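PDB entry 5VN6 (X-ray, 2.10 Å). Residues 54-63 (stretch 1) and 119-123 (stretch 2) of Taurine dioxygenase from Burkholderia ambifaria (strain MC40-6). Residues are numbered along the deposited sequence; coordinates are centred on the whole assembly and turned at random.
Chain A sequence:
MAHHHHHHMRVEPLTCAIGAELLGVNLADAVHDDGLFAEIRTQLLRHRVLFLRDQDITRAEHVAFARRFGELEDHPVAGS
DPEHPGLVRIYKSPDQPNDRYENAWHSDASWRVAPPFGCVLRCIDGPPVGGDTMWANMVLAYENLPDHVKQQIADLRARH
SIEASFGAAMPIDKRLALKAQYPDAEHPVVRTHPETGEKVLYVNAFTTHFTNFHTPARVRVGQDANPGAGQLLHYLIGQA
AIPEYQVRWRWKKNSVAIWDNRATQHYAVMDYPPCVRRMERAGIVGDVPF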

ATOM      1  N   ASP A  54      17.089 -17.010  -4.041  1.00 49.04           N
ATOM      2  CA  ASP A  54      18.024 -17.971  -4.623  1.00 57.14           C
ATOM      3  C   ASP A  54      17.661 -19.411  -4.267  1.00 57.14           C
ATOM      4  O   ASP A  54      18.506 -20.213  -3.858  1.00 55.15           O
ATOM      5  N   GLN A  55      16.389 -19.745  -4.459  1.00 49.62           N
ATOM      6  CA  GLN A  55      15.921 -21.106  -4.228  1.00 52.14           C
ATOM      7  C   GLN A  55      16.052 -21.856  -5.544  1.00 55.38           C
ATOM      8  O   GLN A  55      15.113 -21.934  -6.343  1.00 52.45           O
ATOM      9  N   ASP A  56      17.248 -22.403  -5.773  1.00 55.99           N
ATOM     10  CA  ASP A  56      17.522 -23.219  -6.949  1.00 63.28           C
ATOM     11  C   ASP A  56      17.090 -24.642  -6.620  1.00 67.04           C
ATOM     12  O   ASP A  56      17.863 -25.449  -6.104  1.00 65.60           O
ATOM     13  N   ILE A  57      15.851 -24.971  -6.980  1.00 64.57           N
ATOM     14  CA  ILE A  57      15.236 -26.229  -6.588  1.00 62.12           C
ATOM     15  C   ILE A  57      14.515 -26.799  -7.797  1.00 64.07           C
ATOM     16  O   ILE A  57      14.240 -26.102  -8.777  1.00 68.96           O
ATOM     17  N   THR A  58      14.189 -28.078  -7.710  1.00 54.82           N
ATOM     18  CA  THR A  58      13.436 -28.716  -8.770  1.00 48.82           C
ATOM     19  C   THR A  58      11.951 -28.597  -8.486  1.00 52.53           C
ATOM     20  O   THR A  58      11.525 -28.279  -7.372  1.00 54.26           O
ATOM     21  N   ARG A  59      11.157 -28.819  -9.530  1.00 53.43           N
ATOM     22  CA  ARG A  59       9.713 -28.752  -9.366  1.00 56.94           C
ATOM     23  C   ARG A  59       9.214 -29.849  -8.437  1.00 54.48           C
ATOM     24  O   ARG A  59       8.306 -29.618  -7.627  1.00 53.47           O
ATOM     25  N   ALA A  60       9.818 -31.042  -8.511  1.00 57.76           N
ATOM     26  CA  ALA A  60       9.470 -32.087  -7.557  1.00 48.42           C
ATOM     27  C   ALA A  60       9.746 -31.620  -6.130  1.00 48.67           C
ATOM     28  O   ALA A  60       8.930 -31.846  -5.230  1.00 54.47           O
ATOM     29  N   GLU A  61      10.871 -30.926  -5.909  1.00 52.40           N
ATOM     30  CA  GLU A  61      11.160 -30.409  -4.570  1.00 54.75           C
ATOM     31  C   GLU A  61      10.193 -29.299  -4.165  1.00 48.25           C
ATOM     32  O   GLU A  61       9.764 -29.244  -3.006  1.00 46.14           O
ATOM     33  N   HIS A  62       9.838 -28.408  -5.100  1.00 50.58           N
ATOM     34  CA  HIS A  62       8.836 -27.376  -4.822  1.00 49.35           C
ATOM     35  C   HIS A  62       7.524 -28.015  -4.388  1.00 51.33           C
ATOM     36  O   HIS A  62       6.910 -27.604  -3.393  1.00 46.98           O
ATOM     37  N   VAL A  63       7.088 -29.033  -5.131  1.00 51.02           N
ATOM     38  CA  VAL A  63       5.854 -29.739  -4.820  1.00 50.92           C
ATOM     39  C   VAL A  63       5.979 -30.473  -3.489  1.00 47.42           C
ATOM     40  O   VAL A  63       5.103 -30.374  -2.625  1.00 45.04           O
ATOM     41  N   CYS A 119       0.038 -21.161   0.105  1.00 44.53           N
ATOM     42  CA  CYS A 119       0.670 -21.308  -1.194  1.00 45.48           C
ATOM     43  C   CYS A 119       2.186 -21.177  -1.066  1.00 46.49           C
ATOM     44  O   CYS A 119       2.698 -20.427  -0.226  1.00 41.42           O
ATOM     45  N   VAL A 120       2.895 -21.900  -1.928  1.00 40.97           N
ATOM     46  CA  VAL A 120       4.334 -21.747  -2.112  1.00 38.55           C
ATOM     47  C   VAL A 120       4.551 -21.302  -3.548  1.00 39.33           C
ATOM     48  O   VAL A 120       4.298 -22.069  -4.486  1.00 39.60           O
ATOM     49  N   LEU A 121       5.024 -20.074  -3.722  1.00 39.26           N
ATOM     50  CA  LEU A 121       5.088 -19.406  -5.014  1.00 38.89           C
ATOM     51  C   LEU A 121       6.539 -19.113  -5.363  1.00 38.81           C
ATOM     52  O   LEU A 121       7.253 -18.504  -4.562  1.00 39.33           O
ATOM     53  N   ARG A 122       6.983 -19.546  -6.547  1.00 40.56           N
ATOM     54  CA  ARG A 122       8.358 -19.321  -6.976  1.00 41.75           C
ATOM     55  C   ARG A 122       8.394 -18.515  -8.271  1.00 42.46           C
ATOM     56  O   ARG A 122       7.626 -18.773  -9.202  1.00 46.99           O
ATOM     57  N   CYS A 123       9.302 -17.545  -8.337  1.00 43.59           N
ATOM     58  CA  CYS A 123       9.502 -16.767  -9.556  1.00 43.22           C
ATOM     59  C   CYS A 123      10.559 -17.457 -10.401  1.00 42.82           C
ATOM     60  O   CYS A 123      11.697 -17.630  -9.955  1.00 45.55           O
TER

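Arg-122, His-62 and Val-120 account for most of the 323 Å² buried between the two stretches, contributing 135, 83 and 39 Å² respectively. All three have CA-to-CB bonds directed toward the opposing stretch. Val-120 and Arg-122 share this orientation because alternate residues of a strand face the same side; Leu-121, between them, points away.

Arg-122 leaves the strand with chi1 and chi2 both t, then turns at chi3 (77°, p), which carries its guanidinium to the loop preceding the helix. There Arg-122 NH1 donates to two backbone carbonyls: to Gln-55 O at 3.0 Å with an N-H...O angle of 145°, and to Ile-57 O, also at 3.0 Å, where the 122° angle marks a weak bond. Ile-57 (chi1 p, chi2 t) covers one face of the guanidinium, its CG1 lying 3.4 Å from Arg-122 NH1. Gln-55 O lies near the guanidinium plane, while Ile-57 CG1 lies over one face. Arg-59 brings a like charge close, with its NH1 4.2 Å from Arg-122 NH2; its NE and NH2 are hydrogen-bonded elsewhere in the structure.

His-62 (chi1 t, chi2 171°) reaches from the helix to the strand backbone. His-62 NE2 donates to Val-120 O at 2.7 Å and 152°, and the oxygen lies near the ring plane, as expected for an in-plane N-H donor. This bond requires a proton on NE2. His-62 NE2 also lies 3.5 Å from Val-120 CG1, a side chain with chi1 t, while His-62 CE1 approaches Arg-122 CB at 3.9 Å.

Water 1 links the two largest contributors: its O accepts from Arg-122 NE at 2.8 Å and hydrogen-bonds His-62 ND1 at 3.0 Å. The closest Gln-55 contact is through its carbonyl O; its side chain (chi1 m, chi2 m) starts toward the strand, but its end leads away.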

ATOM      1  CB  ASP A  54      19.447 -17.630  -4.195  1.00 58.77           C
ATOM      2  CG  ASP A  54      19.794 -16.204  -4.507  1.00 65.70           C
ATOM      3  OD1 ASP A  54      19.555 -15.799  -5.667  1.00 64.45           O
ATOM      4  OD2 ASP A  54      20.243 -15.478  -3.592  1.00 70.66           O
ATOM      5  CB  GLN A  55      14.497 -21.109  -3.690  1.00 48.31           C
ATOM      6  CG  GLN A  55      14.379 -20.569  -2.269  1.00 44.58           C
ATOM      7  CD  GLN A  55      15.326 -21.267  -1.313  1.00 49.27           C
ATOM      8  OE1 GLN A  55      15.131 -22.443  -0.964  1.00 49.69           O
ATOM      9  NE2 GLN A  55      16.366 -20.555  -0.891  1.00 45.54           N
ATOM     10  CB  ASP A  56      18.996 -23.146  -7.318  1.00 69.51           C
ATOM     11  CG  ASP A  56      19.329 -23.977  -8.544  1.00 84.55           C
ATOM     12  OD1 ASP A  56      18.806 -23.661  -9.636  1.00 88.35           O
ATOM     13  OD2 ASP A  56      20.118 -24.939  -8.418  1.00 91.58           O
ATOM     14  CB  ILE A  57      14.245 -26.064  -5.411  1.00 56.92           C
ATOM     15  CG1 ILE A  57      13.116 -25.096  -5.793  1.00 51.29           C
ATOM     16  CG2 ILE A  57      14.975 -25.548  -4.169  1.00 53.62           C
ATOM     17  CD1 ILE A  57      12.044 -24.926  -4.718  1.00 47.19           C
ATOM     18  CB  THR A  58      13.826 -30.184  -8.889  1.00 55.69           C
ATOM     19  OG1 THR A  58      13.236 -30.913  -7.805  1.00 52.89           O
ATOM     20  CG2 THR A  58      15.342 -30.327  -8.808  1.00 54.03           C
ATOM     21  CB  ARG A  59       9.049 -28.796 -10.741  1.00 65.90           C
ATOM     22  CG  ARG A  59       9.529 -27.624 -11.606  1.00 70.45           C
ATOM     23  CD  ARG A  59       9.128 -27.742 -13.066  1.00 82.62           C
ATOM     24  NE  ARG A  59       9.182 -26.452 -13.757  1.00 85.04           N
ATOM     25  CZ  ARG A  59      10.298 -25.769 -14.003  1.00 88.03           C
ATOM     26  NH1 ARG A  59      11.478 -26.238 -13.612  1.00 92.67           N
ATOM     27  NH2 ARG A  59      10.233 -24.607 -14.642  1.00 85.06           N
ATOM     28  CB  ALA A  60      10.220 -33.385  -7.882  1.00 49.42           C
ATOM     29  CB  GLU A  61      12.606 -29.917  -4.478  1.00 58.89           C
ATOM     30  CG  GLU A  61      13.639 -31.004  -4.727  1.00 67.91           C
ATOM     31  CD  GLU A  61      15.060 -30.473  -4.764  1.00 69.81           C
ATOM     32  OE1 GLU A  61      15.265 -29.344  -5.249  1.00 66.24           O
ATOM     33  OE2 GLU A  61      15.977 -31.203  -4.324  1.00 74.11           O
ATOM     34  CB  HIS A  62       8.634 -26.505  -6.076  1.00 48.07           C
ATOM     35  CG  HIS A  62       7.655 -25.374  -5.917  1.00 42.53           C
ATOM     36  ND1 HIS A  62       7.498 -24.398  -6.883  1.00 41.90           N
ATOM     37  CD2 HIS A  62       6.788 -25.059  -4.922  1.00 40.85           C
ATOM     38  CE1 HIS A  62       6.574 -23.536  -6.493  1.00 38.36           C
ATOM     39  NE2 HIS A  62       6.125 -23.916  -5.308  1.00 40.55           N
ATOM     40  CB  VAL A  63       5.520 -30.701  -5.976  1.00 61.71           C
ATOM     41  CG1 VAL A  63       4.607 -31.820  -5.518  1.00 43.85           C
ATOM     42  CG2 VAL A  63       4.894 -29.919  -7.130  1.00 66.38           C
ATOM     43  CB  CYS A 119       0.116 -20.241  -2.150  1.00 53.81           C
ATOM     44  SG  CYS A 119       0.691 -20.328  -3.839  1.00 60.34           S
ATOM     45  CB  VAL A 120       5.116 -23.034  -1.821  1.00 43.62           C
ATOM     46  CG1 VAL A 120       6.601 -22.779  -2.057  1.00 40.35           C
ATOM     47  CG2 VAL A 120       4.839 -23.555  -0.392  1.00 36.59           C
ATOM     48  CB  LEU A 121       4.270 -18.107  -4.978  1.00 34.20           C
ATOM     49  CG  LEU A 121       4.280 -17.235  -6.245  1.00 41.82           C
ATOM     50  CD1 LEU A 121       3.733 -18.005  -7.444  1.00 39.15           C
ATOM     51  CD2 LEU A 121       3.501 -15.935  -6.044  1.00 36.80           C
ATOM     52  CB  ARG A 122       9.134 -20.646  -7.169  1.00 40.50           C
ATOM     53  CG  ARG A 122      10.563 -20.394  -7.652  1.00 49.82           C
ATOM     54  CD  ARG A 122      11.520 -21.553  -7.473  1.00 47.85           C
ATOM     55  NE  ARG A 122      11.307 -22.582  -8.468  1.00 51.36           N
ATOM     56  CZ  ARG A 122      12.262 -23.341  -8.985  1.00 55.98           C
ATOM     57  NH1 ARG A 122      13.531 -23.179  -8.614  1.00 56.58           N
ATOM     58  NH2 ARG A 122      11.936 -24.268  -9.879  1.00 56.07           N
ATOM     59  CB  CYS A 123       9.932 -15.335  -9.233  1.00 46.82           C
ATOM     60  SG  CYS A 123      10.247 -14.296 -10.701  1.00 53.61           S
TER
HETATM   61  O   HOH W   1       9.202 -24.230  -9.287  1.00 51.05           O